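Local coordinates for protein pectate lyase (Bacillus, PDB 3VMV) that probably cleaves pectate (polygalacturonate) by beta-elimination, as a secreted family 1 polysaccharide lyase built on a parallel beta-helix, at residues Gln5-Met10 against Thr296-Pro301; Asp135-Tyr140 against Ser168-Glu173; Asn227-Asn232 against Trp267-Pro272. All blocks are in the same frame, centred on the assembly; numbering follows the deposited sequence.

Contact 1 (Gln5-Met10 against Thr296-Pro301)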
loop_
_atom_site.group_PDB
_atom_site.type_symbol
_atom_site.label_atom_id
_atom_site.label_comp_id
_atom_site.label_asym_id
_atom_site.label_seq_id
_atom_site.Cartn_x
_atom_site.Cartn_y
_atom_site.Cartn_z
ATOM N N GLN A 5 11.547 5.888 -5.157
ATOM C CA GLN A 5 11.138 7.258 -5.424
ATOM C C GLN A 5 10.235 7.762 -4.316
ATOM O O GLN A 5 9.620 6.971 -3.604
ATOM C CB GLN A 5 10.356 7.385 -6.744
ATOM C CG GLN A 5 11.189 7.215 -8.018
ATOM C CD GLN A 5 10.625 8.047 -9.188
ATOM O OE1 GLN A 5 9.908 7.539 -10.060
ATOM N NE2 GLN A 5 10.953 9.322 -9.204
ATOM N N GLY A 6 10.124 9.085 -4.175
ATOM C CA GLY A 6 9.063 9.634 -3.350
ATOM C C GLY A 6 9.347 9.624 -1.858
ATOM O O GLY A 6 10.481 9.702 -1.410
ATOM N N TYR A 7 8.283 9.540 -1.077
ATOM C CA TYR A 7 8.433 9.831 0.336
ATOM C C TYR A 7 9.354 8.853 1.103
ATOM O O TYR A 7 10.024 9.276 2.045
ATOM C CB TYR A 7 7.064 9.885 0.986
ATOM C CG TYR A 7 6.354 11.210 0.839
ATOM C CD1 TYR A 7 6.860 12.366 1.436
ATOM C CD2 TYR A 7 5.135 11.292 0.157
ATOM C CE1 TYR A 7 6.157 13.582 1.332
ATOM C CE2 TYR A 7 4.413 12.460 0.099
ATOM C CZ TYR A 7 4.942 13.611 0.674
ATOM O OH TYR A 7 4.233 14.792 0.595
ATOM N N ALA A 8 9.435 7.573 0.715
ATOM C CA ALA A 8 10.332 6.659 1.426
ATOM C C ALA A 8 11.818 7.032 1.214
ATOM O O ALA A 8 12.672 6.547 1.925
ATOM C CB ALA A 8 10.041 5.191 1.039
ATOM N N SER A 9 12.093 7.903 0.234
ATOM C CA SER A 9 13.465 8.362 -0.016
ATOM C C SER A 9 13.881 9.472 0.932
ATOM O O SER A 9 15.066 9.800 1.022
ATOM C CB SER A 9 13.664 8.792 -1.471
ATOM O OG SER A 9 13.157 10.091 -1.717
ATOM N N MET A 10 12.907 10.068 1.613
ATOM C CA MET A 10 13.168 11.164 2.539
ATOM C C MET A 10 13.460 10.592 3.907
ATOM O O MET A 10 13.474 9.366 4.088
ATOM C CB MET A 10 11.962 12.105 2.638
ATOM C CG MET A 10 11.586 12.718 1.280
ATOM S SD MET A 10 10.316 13.953 1.336
ATOM C CE MET A 10 11.124 15.295 2.196
ATOM N N THR A 296 -6.576 22.022 -4.278
ATOM C CA THR A 296 -5.370 22.412 -3.563
ATOM C C THR A 296 -4.232 22.547 -4.574
ATOM O O THR A 296 -4.289 21.917 -5.648
ATOM C CB THR A 296 -4.980 21.400 -2.427
ATOM O OG1 THR A 296 -3.763 21.837 -1.795
ATOM C CG2 THR A 296 -4.762 19.955 -2.931
ATOM N N ASN A 297 -3.225 23.355 -4.212
ATOM C CA ASN A 297 -1.987 23.470 -4.984
ATOM C C ASN A 297 -0.900 22.524 -4.472
ATOM O O ASN A 297 0.240 22.567 -4.967
ATOM C CB ASN A 297 -1.427 24.889 -4.900
ATOM C CG ASN A 297 -2.360 25.922 -5.456
ATOM O OD1 ASN A 297 -2.656 26.937 -4.801
ATOM N ND2 ASN A 297 -2.829 25.688 -6.670
ATOM N N PHE A 298 -1.231 21.684 -3.484
ATOM C CA PHE A 298 -0.257 20.749 -2.894
ATOM C C PHE A 298 0.568 19.990 -3.945
ATOM O O PHE A 298 0.016 19.334 -4.845
ATOM C CB PHE A 298 -0.946 19.733 -1.984
ATOM C CG PHE A 298 -0.022 18.647 -1.521
ATOM C CD1 PHE A 298 0.977 18.898 -0.610
ATOM C CD2 PHE A 298 -0.116 17.388 -2.091
ATOM C CE1 PHE A 298 1.861 17.874 -0.217
ATOM C CE2 PHE A 298 0.750 16.377 -1.710
ATOM C CZ PHE A 298 1.745 16.617 -0.775
ATOM N N THR A 299 1.897 20.108 -3.806
ATOM C CA THR A 299 2.907 19.323 -4.527
ATOM C C THR A 299 3.888 18.785 -3.466
ATOM O O THR A 299 4.194 19.478 -2.483
ATOM C CB THR A 299 3.634 20.329 -5.463
ATOM O OG1 THR A 299 2.672 20.861 -6.399
ATOM C CG2 THR A 299 4.727 19.701 -6.225
ATOM N N PRO A 300 4.407 17.552 -3.654
ATOM C CA PRO A 300 5.239 16.955 -2.618
ATOM C C PRO A 300 6.653 17.543 -2.631
ATOM O O PRO A 300 7.150 18.059 -3.641
ATOM C CB PRO A 300 5.267 15.465 -3.003
ATOM C CG PRO A 300 5.134 15.500 -4.544
ATOM C CD PRO A 300 4.177 16.632 -4.787
ATOM N N PRO A 301 7.310 17.458 -1.494
ATOM C CA PRO A 301 8.604 18.099 -1.273
ATOM C C PRO A 301 9.802 17.305 -1.728
ATOM O O PRO A 301 10.824 17.403 -1.071
ATOM C CB PRO A 301 8.633 18.254 0.246
ATOM C CG PRO A 301 7.863 17.070 0.737
ATOM C CD PRO A 301 6.767 16.856 -0.265
#
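Tyr7 and Pro301 bring together two loops on the outside of the parallel beta-helix: the run of chain leading to strand 21-25 and the long connection between strand 283-285 and helix 309-319. The Tyr7 ring is crossed at about a right angle by Pro301, whose CD sits 3.7 Å from Tyr7 CE1 and 3.4 Å from Tyr7 OH. Pro300 adds its CB, 4.1 Å from Tyr7 CZ. Farther out, Tyr7 and Phe298 approach tip to tip, with Tyr7 OH 3.4 Å from Phe298 CZ and lying in the plane of the phenyl ring, at its edge. Chi1 of 172° sets Phe298 CG anti to the backbone N, and the ring beyond it meets the tyrosine. Met10 also reaches the Pro301 ring: its chain bends at the last torsion (chi3 68°), and CE ends 4.0 Å from Pro301 CG, with SD near the same carbon. All of this is van der Waals contact between side chains, and polar bonds serve instead to shape each loop. Gly6 O takes both Ser9 N and Ser9 OG, tightening the 3-10 turn that carries Tyr7, while Phe298 N gives a 3.0 Å bond to Thr296 OG1. Beneath, Tyr7 and Phe298 both rest on Asp215 of strand 215-219, and Phe298 O accepts from Asn278. Tyr302, next along the chain, meets the Tyr7 ring edge-to-face. The result is two peripheral loops laid across beta-helix strands, one of them opened by the ST turn at Thr296.

Contact 2 (Asp135-Tyr140 against Ser168-Glu173)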
loop_
_atom_site.group_PDB
_atom_site.type_symbol
_atom_site.label_atom_id
_atom_site.label_comp_id
_atom_site.label_asym_id
_atom_site.label_seq_id
_atom_site.Cartn_x
_atom_site.Cartn_y
_atom_site.Cartn_z
ATOM N N ASP A 135 7.196 -2.657 -2.952
ATOM C CA ASP A 135 7.546 -2.561 -4.381
ATOM C C ASP A 135 7.412 -3.881 -5.110
ATOM O O ASP A 135 7.871 -4.911 -4.666
ATOM C CB ASP A 135 8.980 -2.040 -4.465
ATOM C CG ASP A 135 9.489 -1.931 -5.908
ATOM O OD1 ASP A 135 9.089 -0.967 -6.573
ATOM O OD2 ASP A 135 10.252 -2.809 -6.329
ATOM N N HIS A 136 6.794 -3.858 -6.282
ATOM C CA HIS A 136 6.801 -5.020 -7.167
ATOM C C HIS A 136 6.153 -6.259 -6.562
ATOM O O HIS A 136 6.602 -7.371 -6.765
ATOM C CB HIS A 136 8.221 -5.325 -7.693
ATOM C CG HIS A 136 8.600 -4.514 -8.897
ATOM N ND1 HIS A 136 9.413 -3.404 -8.817
ATOM C CD2 HIS A 136 8.237 -4.627 -10.200
ATOM C CE1 HIS A 136 9.598 -2.913 -10.038
ATOM N NE2 HIS A 136 8.877 -3.621 -10.891
ATOM N N ASN A 137 5.052 -6.026 -5.848
ATOM C CA ASN A 137 4.258 -7.107 -5.289
ATOM C C ASN A 137 2.922 -7.252 -6.013
ATOM O O ASN A 137 2.565 -6.423 -6.859
ATOM C CB ASN A 137 3.981 -6.821 -3.834
ATOM C CG ASN A 137 5.242 -6.465 -3.050
ATOM O OD1 ASN A 137 5.375 -5.311 -2.518
ATOM N ND2 ASN A 137 6.128 -7.398 -2.918
ATOM N N GLU A 138 2.164 -8.279 -5.626
ATOM C CA GLU A 138 0.805 -8.453 -6.132
ATOM C C GLU A 138 -0.067 -8.773 -4.948
ATOM O O GLU A 138 0.280 -9.612 -4.136
ATOM C CB GLU A 138 0.719 -9.554 -7.196
ATOM C CG GLU A 138 1.561 -9.168 -8.406
ATOM C CD GLU A 138 1.447 -10.086 -9.602
ATOM O OE1 GLU A 138 0.462 -10.856 -9.735
ATOM O OE2 GLU A 138 2.345 -10.027 -10.476
ATOM N N PHE A 139 -1.218 -8.111 -4.904
ATOM C CA PHE A 139 -2.153 -8.230 -3.788
ATOM C C PHE A 139 -3.521 -8.463 -4.350
ATOM O O PHE A 139 -3.940 -7.728 -5.262
ATOM C CB PHE A 139 -2.188 -6.942 -2.967
ATOM C CG PHE A 139 -0.817 -6.445 -2.532
ATOM C CD1 PHE A 139 -0.064 -7.167 -1.615
ATOM C CD2 PHE A 139 -0.321 -5.243 -3.013
ATOM C CE1 PHE A 139 1.201 -6.736 -1.199
ATOM C CE2 PHE A 139 0.935 -4.778 -2.588
ATOM C CZ PHE A 139 1.703 -5.516 -1.687
ATOM N N TYR A 140 -4.275 -9.423 -3.814
ATOM C CA TYR A 140 -5.593 -9.680 -4.394
ATOM C C TYR A 140 -6.441 -10.516 -3.440
ATOM O O TYR A 140 -5.895 -11.122 -2.511
ATOM C CB TYR A 140 -5.473 -10.355 -5.771
ATOM C CG TYR A 140 -4.628 -11.598 -5.854
ATOM C CD1 TYR A 140 -5.208 -12.874 -5.767
ATOM C CD2 TYR A 140 -3.253 -11.506 -6.052
ATOM C CE1 TYR A 140 -4.449 -14.006 -5.906
ATOM C CE2 TYR A 140 -2.468 -12.662 -6.170
ATOM C CZ TYR A 140 -3.089 -13.897 -6.100
ATOM O OH TYR A 140 -2.374 -15.083 -6.183
ATOM N N SER A 168 5.000 1.188 -4.794
ATOM C CA SER A 168 5.368 1.311 -6.207
ATOM C C SER A 168 5.330 -0.003 -6.949
ATOM O O SER A 168 5.711 -1.046 -6.432
ATOM C CB SER A 168 6.765 1.946 -6.300
ATOM O OG SER A 168 7.752 1.176 -5.633
ATOM N N TRP A 169 4.930 0.062 -8.219
ATOM C CA TRP A 169 5.065 -1.094 -9.123
ATOM C C TRP A 169 4.309 -2.348 -8.688
ATOM O O TRP A 169 4.685 -3.441 -9.061
ATOM C CB TRP A 169 6.552 -1.445 -9.391
ATOM C CG TRP A 169 7.257 -0.293 -10.106
ATOM C CD1 TRP A 169 8.157 0.598 -9.558
ATOM C CD2 TRP A 169 7.157 0.027 -11.510
ATOM N NE1 TRP A 169 8.620 1.450 -10.557
ATOM C CE2 TRP A 169 8.010 1.137 -11.744
ATOM C CE3 TRP A 169 6.420 -0.507 -12.579
ATOM C CZ2 TRP A 169 8.153 1.730 -13.023
ATOM C CZ3 TRP A 169 6.580 0.075 -13.859
ATOM C CH2 TRP A 169 7.444 1.188 -14.043
ATOM N N ASN A 170 3.246 -2.183 -7.898
ATOM C CA ASN A 170 2.504 -3.347 -7.436
ATOM C C ASN A 170 1.266 -3.554 -8.251
ATOM O O ASN A 170 0.795 -2.631 -8.927
ATOM C CB ASN A 170 2.040 -3.136 -5.982
ATOM C CG ASN A 170 3.188 -2.827 -5.030
ATOM O OD1 ASN A 170 3.948 -3.725 -4.664
ATOM N ND2 ASN A 170 3.270 -1.564 -4.559
ATOM N N LYS A 171 0.700 -4.749 -8.181
ATOM C CA LYS A 171 -0.660 -4.954 -8.720
ATOM C C LYS A 171 -1.591 -5.150 -7.533
ATOM O O LYS A 171 -1.258 -5.881 -6.604
ATOM C CB LYS A 171 -0.721 -6.187 -9.596
ATOM C CG LYS A 171 0.183 -6.085 -10.844
ATOM C CD LYS A 171 -0.048 -7.312 -11.748
ATOM C CE LYS A 171 0.750 -7.168 -13.058
ATOM N NZ LYS A 171 0.444 -8.326 -13.964
ATOM N N PHE A 172 -2.716 -4.425 -7.545
ATOM C CA PHE A 172 -3.796 -4.590 -6.563
ATOM C C PHE A 172 -5.013 -4.977 -7.407
ATOM O O PHE A 172 -5.459 -4.192 -8.251
ATOM C CB PHE A 172 -4.129 -3.236 -5.915
ATOM C CG PHE A 172 -3.074 -2.690 -4.992
ATOM C CD1 PHE A 172 -3.216 -2.844 -3.607
ATOM C CD2 PHE A 172 -1.944 -2.027 -5.489
ATOM C CE1 PHE A 172 -2.288 -2.334 -2.714
ATOM C CE2 PHE A 172 -1.009 -1.506 -4.609
ATOM C CZ PHE A 172 -1.165 -1.681 -3.202
ATOM N N GLU A 173 -5.583 -6.164 -7.206
ATOM C CA GLU A 173 -6.631 -6.623 -8.083
ATOM C C GLU A 173 -7.654 -7.405 -7.308
ATOM O O GLU A 173 -7.359 -7.992 -6.274
ATOM C CB GLU A 173 -6.062 -7.545 -9.155
ATOM C CG GLU A 173 -4.930 -6.928 -9.983
ATOM C CD GLU A 173 -4.608 -7.736 -11.249
ATOM O OE1 GLU A 173 -3.470 -8.247 -11.363
ATOM O OE2 GLU A 173 -5.481 -7.852 -12.154
HETATM O O HOH W 1 -2.335 -9.819 -9.403
HETATM O O HOH W 2 2.203 -10.024 -13.054
#
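His136 and Trp169 lie side by side on neighbouring rungs of the parallel beta-helix. Trp169 CB stands over the centre of the imidazole, 3.4 Å from the His136 ring centroid, a CH-pi contact. The indole is near parallel to the imidazole (planes 4° apart) but slid away, leaving little ring overlap. Asp135 steers the imidazole. Its CG is anti to the backbone N (chi1 178°). Its OD2 receives His136 ND1 at 2.7 Å, in the imidazole plane but above the plane of the carboxylate; its OD1 takes Ser168 OG at 2.7 Å through the anti lone pair. At the turn before the strands, Asn170 OD1 accepts Asn137 N at 2.8 Å while ND2 goes to Ile134 O, consistent with the asparagine ladder known from pectate lyases. Beyond it, backbone bonds pair strands 138-140 and 171-173 in parallel. On one face Phe139 CD2 sits 3.5 Å from Phe172 CE1, over that ring near its rim. On the other, Glu138 and Lys171 both have CG anti to the carbonyl carbon (chi1 -63° each) and run extended beyond it, side by side, their CD atoms 3.8 Å apart. Glu138 OE2 also accepts from Val322 N, and Glu173 OE2 from Asn202. The lysine is likely to favour the charged form of Glu138, with a water linking OE2 and NZ where the charged atoms themselves do not meet, and a second water that donates to OE1 of both Glu138 and Glu173 probably eases the repulsion between the two carboxylates.

Contact 3 (Asn227-Asn232 against Trp267-Pro272)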
loop_
_atom_site.group_PDB
_atom_site.type_symbol
_atom_site.label_atom_id
_atom_site.label_comp_id
_atom_site.label_asym_id
_atom_site.label_seq_id
_atom_site.Cartn_x
_atom_site.Cartn_y
_atom_site.Cartn_z
ATOM N N ASN A 227 -15.302 -0.279 -9.391
ATOM C CA ASN A 227 -16.756 -0.328 -9.427
ATOM C C ASN A 227 -17.453 0.851 -8.778
ATOM O O ASN A 227 -18.419 1.377 -9.336
ATOM C CB ASN A 227 -17.213 -1.659 -8.777
ATOM C CG ASN A 227 -18.694 -1.841 -8.865
ATOM O OD1 ASN A 227 -19.245 -1.899 -9.956
ATOM N ND2 ASN A 227 -19.354 -1.909 -7.724
ATOM N N ASP A 228 -16.998 1.234 -7.585
ATOM C CA ASP A 228 -17.702 2.291 -6.870
ATOM C C ASP A 228 -16.952 3.629 -6.921
ATOM O O ASP A 228 -17.414 4.574 -7.579
ATOM C CB ASP A 228 -18.055 1.849 -5.448
ATOM C CG ASP A 228 -19.300 2.557 -4.926
ATOM O OD1 ASP A 228 -20.374 2.469 -5.560
ATOM O OD2 ASP A 228 -19.205 3.202 -3.874
ATOM N N THR A 229 -15.835 3.737 -6.212
ATOM C CA THR A 229 -15.010 4.955 -6.252
ATOM C C THR A 229 -13.533 4.586 -6.124
ATOM O O THR A 229 -13.171 3.514 -5.624
ATOM C CB THR A 229 -15.331 5.912 -5.095
ATOM O OG1 THR A 229 -15.129 5.252 -3.856
ATOM C CG2 THR A 229 -16.827 6.373 -5.154
ATOM N N ALA A 230 -12.660 5.520 -6.518
ATOM C CA ALA A 230 -11.233 5.281 -6.351
ATOM C C ALA A 230 -10.625 6.121 -5.248
ATOM O O ALA A 230 -10.707 5.753 -4.073
ATOM C CB ALA A 230 -10.490 5.519 -7.706
ATOM N N ILE A 231 -10.055 7.264 -5.576
ATOM C CA ILE A 231 -9.388 8.097 -4.534
ATOM C C ILE A 231 -10.408 8.873 -3.695
ATOM O O ILE A 231 -11.204 9.645 -4.240
ATOM C CB ILE A 231 -8.464 9.098 -5.219
ATOM C CG1 ILE A 231 -7.452 8.387 -6.113
ATOM C CG2 ILE A 231 -7.729 9.964 -4.157
ATOM C CD1 ILE A 231 -6.728 9.336 -7.063
ATOM N N ASN A 232 -10.410 8.633 -2.371
ATOM C CA ASN A 232 -11.375 9.254 -1.498
ATOM C C ASN A 232 -10.594 10.096 -0.516
ATOM O O ASN A 232 -9.961 9.558 0.366
ATOM C CB ASN A 232 -12.171 8.174 -0.772
ATOM C CG ASN A 232 -13.293 8.757 0.093
ATOM O OD1 ASN A 232 -13.517 9.969 0.121
ATOM N ND2 ASN A 232 -14.046 7.867 0.780
ATOM N N TRP A 267 -14.863 13.108 -2.432
ATOM C CA TRP A 267 -15.084 12.882 -1.010
ATOM C C TRP A 267 -16.340 12.031 -0.929
ATOM O O TRP A 267 -17.391 12.470 -1.401
ATOM C CB TRP A 267 -15.310 14.234 -0.309
ATOM C CG TRP A 267 -15.755 14.065 1.134
ATOM C CD1 TRP A 267 -15.405 13.034 1.971
ATOM C CD2 TRP A 267 -16.600 14.937 1.900
ATOM N NE1 TRP A 267 -15.990 13.208 3.194
ATOM C CE2 TRP A 267 -16.717 14.370 3.186
ATOM C CE3 TRP A 267 -17.271 16.129 1.626
ATOM C CZ2 TRP A 267 -17.492 14.952 4.187
ATOM C CZ3 TRP A 267 -18.030 16.710 2.621
ATOM C CH2 TRP A 267 -18.125 16.121 3.892
ATOM N N PHE A 268 -16.200 10.836 -0.344
ATOM C CA PHE A 268 -17.273 9.837 -0.335
ATOM C C PHE A 268 -17.444 9.190 1.037
ATOM O O PHE A 268 -16.492 9.080 1.817
ATOM C CB PHE A 268 -16.945 8.726 -1.339
ATOM C CG PHE A 268 -16.524 9.237 -2.690
ATOM C CD1 PHE A 268 -17.447 9.873 -3.520
ATOM C CD2 PHE A 268 -15.224 9.094 -3.118
ATOM C CE1 PHE A 268 -17.042 10.320 -4.786
ATOM C CE2 PHE A 268 -14.829 9.551 -4.384
ATOM C CZ PHE A 268 -15.730 10.165 -5.195
ATOM N N TYR A 269 -18.686 8.776 1.303
ATOM C CA TYR A 269 -19.032 7.767 2.342
ATOM C C TYR A 269 -19.087 8.283 3.775
ATOM O O TYR A 269 -19.955 7.872 4.540
ATOM C CB TYR A 269 -18.080 6.553 2.358
ATOM C CG TYR A 269 -17.859 5.874 1.015
ATOM C CD1 TYR A 269 -18.905 5.622 0.144
ATOM C CD2 TYR A 269 -16.589 5.477 0.654
ATOM C CE1 TYR A 269 -18.677 4.989 -1.084
ATOM C CE2 TYR A 269 -16.338 4.861 -0.568
ATOM C CZ TYR A 269 -17.384 4.610 -1.424
ATOM O OH TYR A 269 -17.138 3.961 -2.625
ATOM N N GLY A 270 -18.154 9.131 4.170
ATOM C CA GLY A 270 -18.106 9.529 5.564
ATOM C C GLY A 270 -16.963 10.454 5.927
ATOM O O GLY A 270 -16.299 10.998 5.045
ATOM N N SER A 271 -16.727 10.594 7.242
ATOM C CA SER A 271 -15.898 11.665 7.862
ATOM C C SER A 271 -16.649 13.006 7.846
ATOM O O SER A 271 -17.538 13.220 7.036
ATOM C CB SER A 271 -14.513 11.818 7.203
ATOM O OG SER A 271 -13.721 10.634 7.298
ATOM N N PRO A 272 -16.285 13.895 8.769
ATOM C CA PRO A 272 -17.116 15.093 8.904
ATOM C C PRO A 272 -16.842 16.166 7.863
ATOM O O PRO A 272 -17.681 17.063 7.695
ATOM C CB PRO A 272 -16.793 15.602 10.317
ATOM C CG PRO A 272 -15.555 14.899 10.741
ATOM C CD PRO A 272 -15.479 13.604 9.963
#
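Asn232 pairs with the backbone of Phe268 at a rung of the parallel beta-helix, where the loop leaving strand 265-266 passes beside the start of strand 231-234. Its CG is anti to the backbone N (chi1 -175°), and the amide uses both ends: OD1 receives Phe268 N at 2.9 Å, and ND2 gives to Phe268 O, also at 2.9 Å and fairly straight (160° at the hydrogen), though in each bond the donor stands above the carbonyl plane. An alanine here would probably leave the N-H and carbonyl of Phe268 without these mates and open a gap beside its CB. The packing is tightest around the buried Phe268 ring. Thr229 CG2 points into the middle of one face, 3.6 Å from the Phe268 ring centroid, and Ile231 O lies at the ring edge, 3.6 Å from CE2. Phe260 meets the same ring with its plane steeply turned. Phe268 CB in turn lies over the centre of the Tyr269 ring, and Asn232 ND2 comes close to Tyr269 CD2, its amide plane steep to that ring.

At the partly exposed end the contact is polar rather than packed. Tyr269 reaches tip to tip with Asp228, and its OH donates to OD2 at 2.5 Å through the anti lone pair. Ring and carboxylate are nearly coplanar, 9° apart. The Thr229 hydroxyl OG1 also lies 2.7 Å from Tyr269 OH, while Asp228 OD1 forms a salt bridge with Lys262. A bound sulfate ion lies about 4 Å from the Tyr269 side chain. Trp267 CB points away from the strand, and the residue touches it little; its indole is held within its own loop, NE1 donating to Gly270 O at 2.9 Å.

Overall arrangement
The three contacts sit at well-separated places on one parallel beta-helix. The centre of contact 1 lies about 21 Å from that of contact 2 and about 23 Å from that of contact 3. Contacts 2 and 3 have centres about 22 Å apart, and none of the three touches another. Along the chain, contact 1 encloses the others, whereas contact 2 closes before contact 3 opens. Contact 2 joins consecutive rungs near the centre of the chain, through strands 138-140 and 165-175. Contact 3 joins strand 231-234 to the loop after strand 265-266, farther along the helix. Local rung-to-rung links thus build the solenoid, and contact 1 brings the N-terminal stretch against a loop late in the chain, over the outside.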